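Local coordinates for protein isoflavone reductase (Medicago sativa, PDB 2GAS) that reduces the isoflavone 2'-hydroxyformononetin to the chiral isoflavanone (3R)-vestitone with NADPH, on the route to the alfalfa phytoalexin (-)-medicarpin, at residues 16-21 with 197-202; 98-103 with 141-146; 117-122 with 282-287; 135-140 with 147-152. All coordinates share one frame; numbering follows the deposited sequence.

Contact 1: 16-21 with 197-202; sequences RHIVWA and FTIRAA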
loop_
_atom_site.group_PDB
_atom_site.type_symbol
_atom_site.label_atom_id
_atom_site.label_comp_id
_atom_site.label_asym_id
_atom_site.label_seq_id
_atom_site.Cartn_x
_atom_site.Cartn_y
_atom_site.Cartn_z
ATOM N N ARG A 16 -0.348 9.216 5.805
ATOM C CA ARG A 16 0.549 10.184 6.435
ATOM C C ARG A 16 1.917 10.231 5.762
ATOM O O ARG A 16 2.513 11.298 5.634
ATOM C CB ARG A 16 0.708 9.882 7.932
ATOM C CG ARG A 16 1.447 8.587 8.246
ATOM C CD ARG A 16 1.315 8.221 9.725
ATOM N NE ARG A 16 -0.064 7.885 10.075
ATOM C CZ ARG A 16 -0.459 7.523 11.290
ATOM N NH1 ARG A 16 0.422 7.448 12.282
ATOM N NH2 ARG A 16 -1.732 7.226 11.515
ATOM N N HIS A 17 2.413 9.083 5.318
ATOM C CA HIS A 17 3.721 9.048 4.675
ATOM C C HIS A 17 3.693 9.644 3.280
ATOM O O HIS A 17 4.710 10.130 2.781
ATOM C CB HIS A 17 4.244 7.613 4.669
ATOM C CG HIS A 17 4.536 7.094 6.041
ATOM N ND1 HIS A 17 5.597 7.550 6.793
ATOM C CD2 HIS A 17 3.850 6.239 6.837
ATOM C CE1 HIS A 17 5.551 7.000 7.994
ATOM N NE2 HIS A 17 4.499 6.201 8.046
ATOM N N ILE A 18 2.525 9.603 2.647
ATOM C CA ILE A 18 2.356 10.190 1.328
ATOM C C ILE A 18 2.336 11.708 1.507
ATOM O O ILE A 18 2.943 12.444 0.724
ATOM C CB ILE A 18 1.038 9.712 0.681
ATOM C CG1 ILE A 18 1.092 8.196 0.502
ATOM C CG2 ILE A 18 0.834 10.392 -0.665
ATOM C CD1 ILE A 18 2.149 7.737 -0.456
ATOM N N VAL A 19 1.647 12.175 2.547
ATOM C CA VAL A 19 1.595 13.608 2.824
ATOM C C VAL A 19 3.016 14.108 3.093
ATOM O O VAL A 19 3.455 15.096 2.505
ATOM C CB VAL A 19 0.717 13.928 4.059
ATOM C CG1 VAL A 19 0.869 15.395 4.435
ATOM C CG2 VAL A 19 -0.745 13.609 3.759
ATOM N N TRP A 20 3.743 13.419 3.967
ATOM C CA TRP A 20 5.105 13.845 4.278
ATOM C C TRP A 20 6.043 13.797 3.068
ATOM O O TRP A 20 6.892 14.672 2.902
ATOM C CB TRP A 20 5.682 13.015 5.431
ATOM C CG TRP A 20 5.040 13.331 6.761
ATOM C CD1 TRP A 20 4.660 14.564 7.213
ATOM C CD2 TRP A 20 4.731 12.409 7.811
ATOM N NE1 TRP A 20 4.134 14.468 8.478
ATOM C CE2 TRP A 20 4.167 13.156 8.871
ATOM C CE3 TRP A 20 4.877 11.021 7.963
ATOM C CZ2 TRP A 20 3.747 12.563 10.068
ATOM C CZ3 TRP A 20 4.458 10.431 9.155
ATOM C CH2 TRP A 20 3.899 11.204 10.192
ATOM N N ALA A 21 5.894 12.786 2.217
ATOM C CA ALA A 21 6.756 12.685 1.044
ATOM C C ALA A 21 6.444 13.812 0.061
ATOM O O ALA A 21 7.332 14.318 -0.623
ATOM C CB ALA A 21 6.577 11.320 0.364
ATOM N N PHE A 197 8.082 6.730 -2.950
ATOM C CA PHE A 197 7.884 6.229 -4.304
ATOM C C PHE A 197 6.562 6.675 -4.919
ATOM O O PHE A 197 6.461 6.860 -6.132
ATOM C CB PHE A 197 7.971 4.700 -4.325
ATOM C CG PHE A 197 9.378 4.180 -4.249
ATOM C CD1 PHE A 197 9.843 3.552 -3.100
ATOM C CD2 PHE A 197 10.240 4.334 -5.330
ATOM C CE1 PHE A 197 11.148 3.085 -3.030
ATOM C CE2 PHE A 197 11.548 3.870 -5.271
ATOM C CZ PHE A 197 12.002 3.246 -4.121
ATOM N N THR A 198 5.539 6.842 -4.090
ATOM C CA THR A 198 4.247 7.276 -4.604
ATOM C C THR A 198 4.365 8.686 -5.166
ATOM O O THR A 198 3.828 8.985 -6.234
ATOM C CB THR A 198 3.170 7.256 -3.502
ATOM O OG1 THR A 198 3.003 5.916 -3.027
ATOM C CG2 THR A 198 1.837 7.757 -4.038
ATOM N N ILE A 199 5.078 9.551 -4.453
ATOM C CA ILE A 199 5.243 10.925 -4.905
ATOM C C ILE A 199 6.187 10.979 -6.108
ATOM O O ILE A 199 5.989 11.782 -7.016
ATOM C CB ILE A 199 5.741 11.837 -3.751
ATOM C CG1 ILE A 199 4.622 12.034 -2.717
ATOM C CG2 ILE A 199 6.147 13.204 -4.296
ATOM C CD1 ILE A 199 4.099 10.774 -2.096
ATOM N N ARG A 200 7.202 10.117 -6.131
ATOM C CA ARG A 200 8.108 10.079 -7.277
ATOM C C ARG A 200 7.278 9.739 -8.510
ATOM O O ARG A 200 7.444 10.340 -9.569
ATOM C CB ARG A 200 9.193 9.015 -7.085
ATOM C CG ARG A 200 10.386 9.471 -6.271
ATOM C CD ARG A 200 11.188 10.527 -7.023
ATOM N NE ARG A 200 12.465 10.016 -7.515
ATOM C CZ ARG A 200 12.821 10.022 -8.795
ATOM N NH1 ARG A 200 11.995 10.509 -9.711
ATOM N NH2 ARG A 200 14.003 9.549 -9.160
ATOM N N ALA A 201 6.372 8.777 -8.359
ATOM C CA ALA A 201 5.507 8.362 -9.456
ATOM C C ALA A 201 4.553 9.495 -9.839
ATOM O O ALA A 201 4.307 9.736 -11.020
ATOM C CB ALA A 201 4.709 7.106 -9.052
ATOM N N ALA A 202 4.031 10.197 -8.837
ATOM C CA ALA A 202 3.097 11.290 -9.092
ATOM C C ALA A 202 3.727 12.377 -9.957
ATOM O O ALA A 202 3.080 12.919 -10.851
ATOM C CB ALA A 202 2.624 11.881 -7.772
#

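Contact 2: 98-103 with 141-146; sequences AIKEAG and EAEGVP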
loop_
_atom_site.group_PDB
_atom_site.type_symbol
_atom_site.label_atom_id
_atom_site.label_comp_id
_atom_site.label_asym_id
_atom_site.label_seq_id
_atom_site.Cartn_x
_atom_site.Cartn_y
_atom_site.Cartn_z
ATOM N N ALA A 98 -16.807 12.632 -8.891
ATOM C CA ALA A 98 -16.376 13.993 -8.596
ATOM C C ALA A 98 -15.220 14.419 -9.501
ATOM O O ALA A 98 -15.157 15.566 -9.938
ATOM C CB ALA A 98 -15.971 14.117 -7.120
ATOM N N ILE A 99 -14.301 13.496 -9.776
ATOM C CA ILE A 99 -13.158 13.778 -10.647
ATOM C C ILE A 99 -13.639 14.142 -12.053
ATOM O O ILE A 99 -13.166 15.107 -12.659
ATOM C CB ILE A 99 -12.220 12.545 -10.745
ATOM C CG1 ILE A 99 -11.500 12.342 -9.415
ATOM C CG2 ILE A 99 -11.225 12.717 -11.888
ATOM C CD1 ILE A 99 -10.588 13.471 -9.035
ATOM N N LYS A 100 -14.586 13.362 -12.565
ATOM C CA LYS A 100 -15.133 13.599 -13.897
ATOM C C LYS A 100 -15.790 14.972 -13.994
ATOM O O LYS A 100 -15.639 15.669 -14.997
ATOM C CB LYS A 100 -16.155 12.515 -14.247
ATOM C CG LYS A 100 -15.571 11.110 -14.354
ATOM C CD LYS A 100 -14.625 10.977 -15.543
ATOM C CE LYS A 100 -15.371 11.135 -16.862
ATOM N NZ LYS A 100 -14.466 11.022 -18.036
ATOM N N GLU A 101 -16.520 15.360 -12.954
ATOM C CA GLU A 101 -17.181 16.658 -12.956
ATOM C C GLU A 101 -16.162 17.792 -12.892
ATOM O O GLU A 101 -16.310 18.799 -13.576
ATOM C CB GLU A 101 -18.154 16.777 -11.782
ATOM C CG GLU A 101 -19.003 18.040 -11.847
ATOM C CD GLU A 101 -20.013 18.131 -10.722
ATOM O OE1 GLU A 101 -20.722 17.134 -10.482
ATOM O OE2 GLU A 101 -20.106 19.203 -10.088
ATOM N N ALA A 102 -15.131 17.629 -12.067
ATOM C CA ALA A 102 -14.093 18.650 -11.936
ATOM C C ALA A 102 -13.412 18.858 -13.288
ATOM O O ALA A 102 -13.208 19.994 -13.732
ATOM C CB ALA A 102 -13.069 18.223 -10.884
ATOM N N GLY A 103 -13.052 17.744 -13.923
ATOM C CA GLY A 103 -12.427 17.764 -15.237
ATOM C C GLY A 103 -10.985 18.211 -15.370
ATOM O O GLY A 103 -10.420 18.137 -16.456
ATOM N N GLU A 141 -10.440 3.126 -16.047
ATOM C CA GLU A 141 -10.034 2.994 -17.437
ATOM C C GLU A 141 -11.174 3.318 -18.395
ATOM O O GLU A 141 -10.974 4.001 -19.399
ATOM C CB GLU A 141 -9.497 1.586 -17.673
ATOM C CG GLU A 141 -8.241 1.322 -16.849
ATOM C CD GLU A 141 -7.941 -0.150 -16.663
ATOM O OE1 GLU A 141 -7.056 -0.475 -15.843
ATOM O OE2 GLU A 141 -8.586 -0.985 -17.327
ATOM N N ALA A 142 -12.369 2.839 -18.078
ATOM C CA ALA A 142 -13.524 3.103 -18.927
ATOM C C ALA A 142 -13.838 4.603 -18.973
ATOM O O ALA A 142 -14.165 5.146 -20.033
ATOM C CB ALA A 142 -14.734 2.322 -18.411
ATOM N N GLU A 143 -13.727 5.268 -17.825
ATOM C CA GLU A 143 -14.014 6.698 -17.716
ATOM C C GLU A 143 -12.937 7.608 -18.307
ATOM O O GLU A 143 -13.150 8.811 -18.449
ATOM C CB GLU A 143 -14.239 7.077 -16.250
ATOM C CG GLU A 143 -15.487 6.474 -15.620
ATOM C CD GLU A 143 -16.781 7.114 -16.113
ATOM O OE1 GLU A 143 -17.859 6.746 -15.598
ATOM O OE2 GLU A 143 -16.724 7.979 -17.012
ATOM N N GLY A 144 -11.783 7.045 -18.639
ATOM C CA GLY A 144 -10.718 7.851 -19.212
ATOM C C GLY A 144 -10.024 8.758 -18.213
ATOM O O GLY A 144 -9.515 9.824 -18.571
ATOM N N VAL A 145 -10.012 8.350 -16.951
ATOM C CA VAL A 145 -9.347 9.141 -15.924
ATOM C C VAL A 145 -7.873 8.740 -15.970
ATOM O O VAL A 145 -7.556 7.552 -15.891
ATOM C CB VAL A 145 -9.918 8.823 -14.519
ATOM C CG1 VAL A 145 -9.130 9.571 -13.449
ATOM C CG2 VAL A 145 -11.392 9.208 -14.458
ATOM N N PRO A 146 -6.958 9.715 -16.135
ATOM C CA PRO A 146 -5.525 9.391 -16.182
ATOM C C PRO A 146 -5.179 8.766 -14.835
ATOM O O PRO A 146 -5.512 9.323 -13.786
ATOM C CB PRO A 146 -4.867 10.751 -16.402
ATOM C CG PRO A 146 -5.810 11.690 -15.708
ATOM C CD PRO A 146 -7.171 11.173 -16.120
#

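Contact 3: 117-122 with 282-287; sequences VDRHDA and AKDIEA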
loop_
_atom_site.group_PDB
_atom_site.type_symbol
_atom_site.label_atom_id
_atom_site.label_comp_id
_atom_site.label_asym_id
_atom_site.label_seq_id
_atom_site.Cartn_x
_atom_site.Cartn_y
_atom_site.Cartn_z
ATOM N N VAL A 117 -3.451 -6.226 -8.383
ATOM C CA VAL A 117 -4.703 -6.979 -8.400
ATOM C C VAL A 117 -5.111 -7.579 -9.740
ATOM O O VAL A 117 -6.089 -8.328 -9.812
ATOM C CB VAL A 117 -5.878 -6.144 -7.824
ATOM C CG1 VAL A 117 -5.597 -5.802 -6.373
ATOM C CG2 VAL A 117 -6.088 -4.876 -8.644
ATOM N N ASP A 118 -4.374 -7.264 -10.798
ATOM C CA ASP A 118 -4.672 -7.851 -12.103
ATOM C C ASP A 118 -3.737 -9.038 -12.314
ATOM O O ASP A 118 -3.753 -9.683 -13.364
ATOM C CB ASP A 118 -4.492 -6.820 -13.219
ATOM C CG ASP A 118 -5.701 -5.910 -13.369
ATOM O OD1 ASP A 118 -5.527 -4.762 -13.823
ATOM O OD2 ASP A 118 -6.825 -6.351 -13.044
ATOM N N ARG A 119 -2.930 -9.319 -11.294
ATOM C CA ARG A 119 -1.970 -10.421 -11.318
ATOM C C ARG A 119 -1.967 -11.225 -10.021
ATOM O O ARG A 119 -1.021 -11.138 -9.228
ATOM C CB ARG A 119 -0.553 -9.898 -11.550
ATOM C CG ARG A 119 -0.277 -9.326 -12.919
ATOM C CD ARG A 119 1.204 -8.989 -13.007
ATOM N NE ARG A 119 1.650 -8.735 -14.370
ATOM C CZ ARG A 119 1.882 -7.528 -14.872
ATOM N NH1 ARG A 119 1.711 -6.450 -14.125
ATOM N NH2 ARG A 119 2.299 -7.404 -16.124
ATOM N N HIS A 120 -3.010 -12.011 -9.792
ATOM C CA HIS A 120 -3.059 -12.816 -8.581
ATOM C C HIS A 120 -3.798 -14.125 -8.815
ATOM O O HIS A 120 -4.511 -14.287 -9.806
ATOM C CB HIS A 120 -3.747 -12.052 -7.445
ATOM C CG HIS A 120 -5.242 -12.082 -7.518
ATOM N ND1 HIS A 120 -5.984 -11.060 -8.073
ATOM C CD2 HIS A 120 -6.132 -13.026 -7.128
ATOM C CE1 HIS A 120 -7.267 -11.374 -8.019
ATOM N NE2 HIS A 120 -7.383 -12.560 -7.452
ATOM N N ASP A 121 -3.621 -15.055 -7.885
ATOM C CA ASP A 121 -4.271 -16.362 -7.950
ATOM C C ASP A 121 -4.754 -16.675 -6.538
ATOM O O ASP A 121 -4.692 -17.822 -6.091
ATOM C CB ASP A 121 -3.266 -17.430 -8.394
ATOM C CG ASP A 121 -2.717 -17.180 -9.786
ATOM O OD1 ASP A 121 -3.464 -17.388 -10.763
ATOM O OD2 ASP A 121 -1.539 -16.774 -9.904
ATOM N N ALA A 122 -5.238 -15.647 -5.846
ATOM C CA ALA A 122 -5.694 -15.783 -4.468
ATOM C C ALA A 122 -7.005 -16.535 -4.297
ATOM O O ALA A 122 -7.774 -16.700 -5.244
ATOM C CB ALA A 122 -5.805 -14.403 -3.820
ATOM N N ALA A 282 4.442 -1.722 -21.817
ATOM C CA ALA A 282 3.334 -0.908 -22.290
ATOM C C ALA A 282 2.367 -0.545 -21.169
ATOM O O ALA A 282 1.605 0.414 -21.293
ATOM C CB ALA A 282 2.583 -1.645 -23.404
ATOM N N LYS A 283 2.408 -1.293 -20.069
ATOM C CA LYS A 283 1.482 -1.038 -18.972
ATOM C C LYS A 283 2.104 -0.926 -17.590
ATOM O O LYS A 283 1.442 -0.480 -16.653
ATOM C CB LYS A 283 0.422 -2.144 -18.942
ATOM C CG LYS A 283 -0.480 -2.164 -20.168
ATOM C CD LYS A 283 -1.268 -3.465 -20.302
ATOM C CE LYS A 283 -2.134 -3.769 -19.084
ATOM N NZ LYS A 283 -1.339 -4.324 -17.952
ATOM N N ASP A 284 3.370 -1.313 -17.464
ATOM C CA ASP A 284 4.034 -1.307 -16.164
ATOM C C ASP A 284 5.348 -0.541 -16.099
ATOM O O ASP A 284 6.050 -0.392 -17.095
ATOM C CB ASP A 284 4.331 -2.748 -15.723
ATOM C CG ASP A 284 3.116 -3.661 -15.788
ATOM O OD1 ASP A 284 2.128 -3.407 -15.068
ATOM O OD2 ASP A 284 3.161 -4.651 -16.555
ATOM N N ILE A 285 5.666 -0.083 -14.892
ATOM C CA ILE A 285 6.903 0.626 -14.597
ATOM C C ILE A 285 7.492 -0.093 -13.381
ATOM O O ILE A 285 6.766 -0.397 -12.436
ATOM C CB ILE A 285 6.641 2.107 -14.221
ATOM C CG1 ILE A 285 6.170 2.892 -15.448
ATOM C CG2 ILE A 285 7.900 2.726 -13.634
ATOM C CD1 ILE A 285 7.162 2.923 -16.583
ATOM N N GLU A 286 8.789 -0.393 -13.411
ATOM C CA GLU A 286 9.453 -1.054 -12.288
ATOM C C GLU A 286 10.135 0.061 -11.490
ATOM O O GLU A 286 11.099 0.671 -11.958
ATOM C CB GLU A 286 10.498 -2.051 -12.807
ATOM C CG GLU A 286 11.098 -2.957 -11.742
ATOM C CD GLU A 286 10.125 -4.019 -11.275
ATOM O OE1 GLU A 286 9.772 -4.030 -10.076
ATOM O OE2 GLU A 286 9.712 -4.847 -12.114
ATOM N N ALA A 287 9.635 0.336 -10.292
ATOM C CA ALA A 287 10.190 1.416 -9.480
ATOM C C ALA A 287 11.704 1.379 -9.292
ATOM O O ALA A 287 12.357 2.413 -9.384
ATOM C CB ALA A 287 9.506 1.455 -8.129
HETATM O O HOH W 1 -3.510 -4.405 -15.856
#

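Contact 4: 135-140 with 147-152; sequences SIRRVI and YTYLCC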
loop_
_atom_site.group_PDB
_atom_site.type_symbol
_atom_site.label_atom_id
_atom_site.label_comp_id
_atom_site.label_asym_id
_atom_site.label_seq_id
_atom_site.Cartn_x
_atom_site.Cartn_y
_atom_site.Cartn_z
ATOM N N SER A 135 -12.100 -4.117 -10.134
ATOM C CA SER A 135 -13.301 -3.529 -10.721
ATOM C C SER A 135 -13.174 -2.014 -10.777
ATOM O O SER A 135 -13.611 -1.378 -11.740
ATOM C CB SER A 135 -14.539 -3.925 -9.917
ATOM O OG SER A 135 -14.862 -5.281 -10.157
ATOM N N ILE A 136 -12.580 -1.432 -9.740
ATOM C CA ILE A 136 -12.381 0.008 -9.715
ATOM C C ILE A 136 -11.416 0.418 -10.827
ATOM O O ILE A 136 -11.583 1.467 -11.450
ATOM C CB ILE A 136 -11.872 0.462 -8.333
ATOM C CG1 ILE A 136 -13.031 0.376 -7.337
ATOM C CG2 ILE A 136 -11.330 1.884 -8.395
ATOM C CD1 ILE A 136 -12.718 0.928 -6.001
ATOM N N ARG A 137 -10.411 -0.411 -11.091
ATOM C CA ARG A 137 -9.479 -0.110 -12.172
ATOM C C ARG A 137 -10.259 -0.030 -13.482
ATOM O O ARG A 137 -10.041 0.872 -14.283
ATOM C CB ARG A 137 -8.415 -1.199 -12.317
ATOM C CG ARG A 137 -7.416 -1.257 -11.197
ATOM C CD ARG A 137 -6.297 -2.219 -11.562
ATOM N NE ARG A 137 -5.258 -2.260 -10.534
ATOM C CZ ARG A 137 -4.121 -2.923 -10.665
ATOM N NH1 ARG A 137 -3.870 -3.599 -11.782
ATOM N NH2 ARG A 137 -3.241 -2.928 -9.671
ATOM N N ARG A 138 -11.167 -0.978 -13.688
ATOM C CA ARG A 138 -11.960 -1.006 -14.910
ATOM C C ARG A 138 -12.809 0.252 -15.064
ATOM O O ARG A 138 -12.965 0.763 -16.175
ATOM C CB ARG A 138 -12.847 -2.258 -14.945
ATOM C CG ARG A 138 -12.074 -3.590 -14.901
ATOM C CD ARG A 138 -11.125 -3.770 -16.084
ATOM N NE ARG A 138 -9.783 -3.228 -15.861
ATOM C CZ ARG A 138 -8.847 -3.821 -15.121
ATOM N NH1 ARG A 138 -9.099 -4.979 -14.519
ATOM N NH2 ARG A 138 -7.644 -3.269 -15.008
ATOM N N VAL A 139 -13.351 0.757 -13.956
ATOM C CA VAL A 139 -14.163 1.973 -14.006
ATOM C C VAL A 139 -13.280 3.147 -14.417
ATOM O O VAL A 139 -13.637 3.934 -15.291
ATOM C CB VAL A 139 -14.798 2.292 -12.639
ATOM C CG1 VAL A 139 -15.540 3.623 -12.713
ATOM C CG2 VAL A 139 -15.753 1.179 -12.235
ATOM N N ILE A 140 -12.124 3.257 -13.768
ATOM C CA ILE A 140 -11.165 4.317 -14.057
ATOM C C ILE A 140 -10.758 4.306 -15.532
ATOM O O ILE A 140 -10.734 5.347 -16.192
ATOM C CB ILE A 140 -9.903 4.142 -13.181
ATOM C CG1 ILE A 140 -10.256 4.398 -11.716
ATOM C CG2 ILE A 140 -8.790 5.063 -13.668
ATOM C CD1 ILE A 140 -9.139 4.037 -10.753
ATOM N N TYR A 147 -4.505 7.623 -14.860
ATOM C CA TYR A 147 -4.212 6.908 -13.624
ATOM C C TYR A 147 -2.807 6.359 -13.421
ATOM O O TYR A 147 -1.981 6.333 -14.327
ATOM C CB TYR A 147 -5.168 5.716 -13.513
ATOM C CG TYR A 147 -4.997 4.710 -14.642
ATOM C CD1 TYR A 147 -5.718 4.831 -15.828
ATOM C CD2 TYR A 147 -4.085 3.652 -14.534
ATOM C CE1 TYR A 147 -5.547 3.926 -16.878
ATOM C CE2 TYR A 147 -3.902 2.742 -15.585
ATOM C CZ TYR A 147 -4.642 2.888 -16.750
ATOM O OH TYR A 147 -4.486 1.999 -17.791
ATOM N N THR A 148 -2.562 5.931 -12.186
ATOM C CA THR A 148 -1.328 5.250 -11.806
ATOM C C THR A 148 -1.731 4.314 -10.671
ATOM O O THR A 148 -2.351 4.742 -9.694
ATOM C CB THR A 148 -0.219 6.194 -11.308
ATOM O OG1 THR A 148 0.189 7.060 -12.374
ATOM C CG2 THR A 148 1.000 5.370 -10.851
ATOM N N TYR A 149 -1.416 3.034 -10.826
ATOM C CA TYR A 149 -1.731 2.030 -9.812
ATOM C C TYR A 149 -0.432 1.758 -9.073
ATOM O O TYR A 149 0.507 1.215 -9.648
ATOM C CB TYR A 149 -2.229 0.743 -10.473
ATOM C CG TYR A 149 -3.428 0.931 -11.375
ATOM C CD1 TYR A 149 -3.576 0.161 -12.525
ATOM C CD2 TYR A 149 -4.425 1.861 -11.068
ATOM C CE1 TYR A 149 -4.691 0.310 -13.354
ATOM C CE2 TYR A 149 -5.540 2.015 -11.888
ATOM C CZ TYR A 149 -5.664 1.237 -13.023
ATOM O OH TYR A 149 -6.770 1.388 -13.831
ATOM N N LEU A 150 -0.379 2.141 -7.802
ATOM C CA LEU A 150 0.834 1.966 -7.005
ATOM C C LEU A 150 0.793 0.610 -6.306
ATOM O O LEU A 150 0.107 0.430 -5.307
ATOM C CB LEU A 150 0.947 3.108 -5.989
ATOM C CG LEU A 150 2.299 3.437 -5.336
ATOM C CD1 LEU A 150 2.799 2.249 -4.523
ATOM C CD2 LEU A 150 3.308 3.815 -6.403
ATOM N N CYS A 151 1.527 -0.350 -6.859
ATOM C CA CYS A 151 1.569 -1.703 -6.319
ATOM C C CYS A 151 2.855 -1.873 -5.518
ATOM O O CYS A 151 3.900 -2.242 -6.062
ATOM C CB CYS A 151 1.501 -2.705 -7.473
ATOM S SG CYS A 151 0.077 -2.410 -8.566
ATOM N N CYS A 152 2.764 -1.598 -4.220
ATOM C CA CYS A 152 3.926 -1.667 -3.331
ATOM C C CYS A 152 4.097 -2.996 -2.620
ATOM O O CYS A 152 5.024 -3.166 -1.828
ATOM C CB CYS A 152 3.846 -0.551 -2.289
ATOM S SG CYS A 152 2.370 -0.640 -1.243
#

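Contact 1: 16-21 with 197-202
Where Ile18 and Ala21 meet Thr198 and Ile199, the helical segments 16-21 and 197-202 cross at -54°, their axes 9.0 Å apart at the closest point. Ile199 makes the largest single contribution. Its CD1 reaches between the two residues of the other helix, lying 3.5 Å from Ala21 CB and 3.6 Å from Ile18 CG2; the same methyl also rests on the backbone carbonyl of Ile18. Beside it, Ile18 reaches across with its longer branch, CG1 set anti to the carbonyl carbon (chi1 -62°), and presses CD1 onto Thr198. That methyl stands 3.2 Å from Thr198 CB, tighter than ordinary van der Waals contact, where the two side chains cross at about a right angle. Thr198 OG1 is turned back into its own helix, bonded to Val194 O, and takes no polar part here. With an alanine in place of Ile199, Ala21 CB and Ile18 CG2 would probably lose their apolar partner and a gap would open between the helices. Ile18 and Thr198 both lean on Ile81 of strand 79-82, Thr198 also on Phe109 of strand 107-109, while Val19 looks the other way, onto Tyr52 of helix 42-54.

Contact 2: 98-103 with 141-146
Lys100 reaches from helix 92-102 to the end of helix 126-143, where its NZ donates a short hydrogen bond of 2.6 Å to the backbone oxygen Glu143 O. The ammonium lies in the carbonyl plane, with a C=O...N angle of 154°. To arrive there the lysine chain does not stretch: it bends at both chi2 (-67°) and chi3, and its aliphatic part folds past Val145, bringing Lys100 CD to 3.8 Å from Val145 CG2.

The inner half of the contact is wholly apolar. Ile99 CG2 meets Val145 CG1 at 4.1 Å, the two side chains crossing at about a right angle, and both residues are buried; Ile99 is further packed against Ile74 of helix 67-74. Outside them the arrangement is looser. The Glu143 side chain crosses the lysine tail at a slant, with OE2 3.4 Å from Lys100 CE, but the salt bridge it makes to Lys100 NZ is long, 3.9 Å. The bond to the carbonyl is therefore the firmer grip on the exposed ammonium, and the partial negative charge of the helix end would probably strengthen it.

That end is a Schellman motif. Gly144 has positive phi (73°), its N bonds back to Glu141 O, and Val145 N probably does the same to Ile140 O. The turn drops Val145 inward and leads the chain through Pro146, paired with Phe108, into the next strand, tying together two neighbouring helices of the Rossmann-type NADP domain.

Contact 3: 117-122 with 282-287
Arg119 and Asp284 come at each other from opposite directions and join through a two-bond salt bridge. Arg119 NH2 gives the stronger bond, 2.9 Å to Asp284 OD2 with an N-H...O angle of 157°; it stays close to the guanidinium plane and meets the syn side of the oxygen, though well out of the carboxylate plane. The bond from Arg119 NH1 to Asp284 OD1, 3.2 Å, is weak. The two flat groups are twisted 51° apart, which keeps the pair from closing into a flat bidentate ring. The arginine spans the distance by running extended from CG to NE (chi2 -174°). Asp284 opens strand 284-286, an edge strand of the three-stranded parallel sheet, so the bridge ties the loop between strand 107-109 and helix 126-143 to that sheet. A leucine in place of Arg119 would probably leave the buried Asp284 carboxylate without its charged mate. Each partner is held by others: Asp116 takes a second salt bridge from Arg119 NH1, while His213 NE2 and the backbone N of Asp280 bond to the two oxygens of Asp284. Nearby, a water donates to Asp118 OD1 at 2.9 Å and accepts from Lys283 NZ at 3.0 Å, linking the segments a second time. Farther along the loop, His120 ND1 bonds back to Val117 O at 3.2 Å, from above the carbonyl plane, and the imidazole meets Phe130 edge-to-face.

Contact 4: 135-140 with 147-152
Arg137 passes slantwise over one face of Tyr149, and it is the first residue of 135-140 to touch the strand. Its chain leaves the helix with CG anti to the carbonyl carbon (chi1 -70°) and then runs extended. CB and CG pass over the hydroxyl end of the ring, CD makes a CH-pi contact 3.8 Å from the ring centroid, and the guanidinium lies nearly flat near the CB end, planes 11° apart and centres 4.3 Å apart. Past the ring, Arg137 NH2 comes within 3.5 Å of Cys151 SG. Salt bridges to Glu112, Asp116 and Asp118 hold the guanidinium in place; this arginine probably contributes to NADP(+) binding, as in relatives. The Tyr149 hydroxyl is hydrogen-bonded to Glu141, one turn farther along the helix.

A turn after Arg137, Ile140 splits its branches between the two tyrosines. CG2 packs 3.7 Å from Tyr147 CB, whereas CD1 sits at the edge of the Tyr149 ring, 4.3 Å from CE2. Tyr147 in turn backs the other face of Tyr149, whose OH stands 3.5 Å above the centre of the Tyr147 ring, so Tyr149 is held between Arg137 and Tyr147.

Helix and strand run nearly antiparallel (157°), their axes 11.0 Å apart at the closest. Ile140 also touches Ile96 of helix 92-102 and Phe108 of strand 107-109, while strand 148-151 pairs in parallel with 210-213.

Helix 126-143 joins contacts 2 and 4, whose centres are about 13 Å apart: one uses its last turn, the other the turns before. Contact 3 lies closer still to contact 4, about 10 Å between centres, and both reach the sheet 148-151/210-213/284-286 at its two outermost strands; Asp118 of contact 3 makes salt bridges to Arg137 and Arg138 of contact 4. Contact 1 sits some 17 Å from contact 4, with Thr198 touching Leu150, on the other side of strand 148-151 from the helix. Along the chain contact 1 encloses contacts 2 and 4 and crosses contact 3, so chain segments far apart in sequence are brought together beside the probable cofactor residue Arg137 of contact 4.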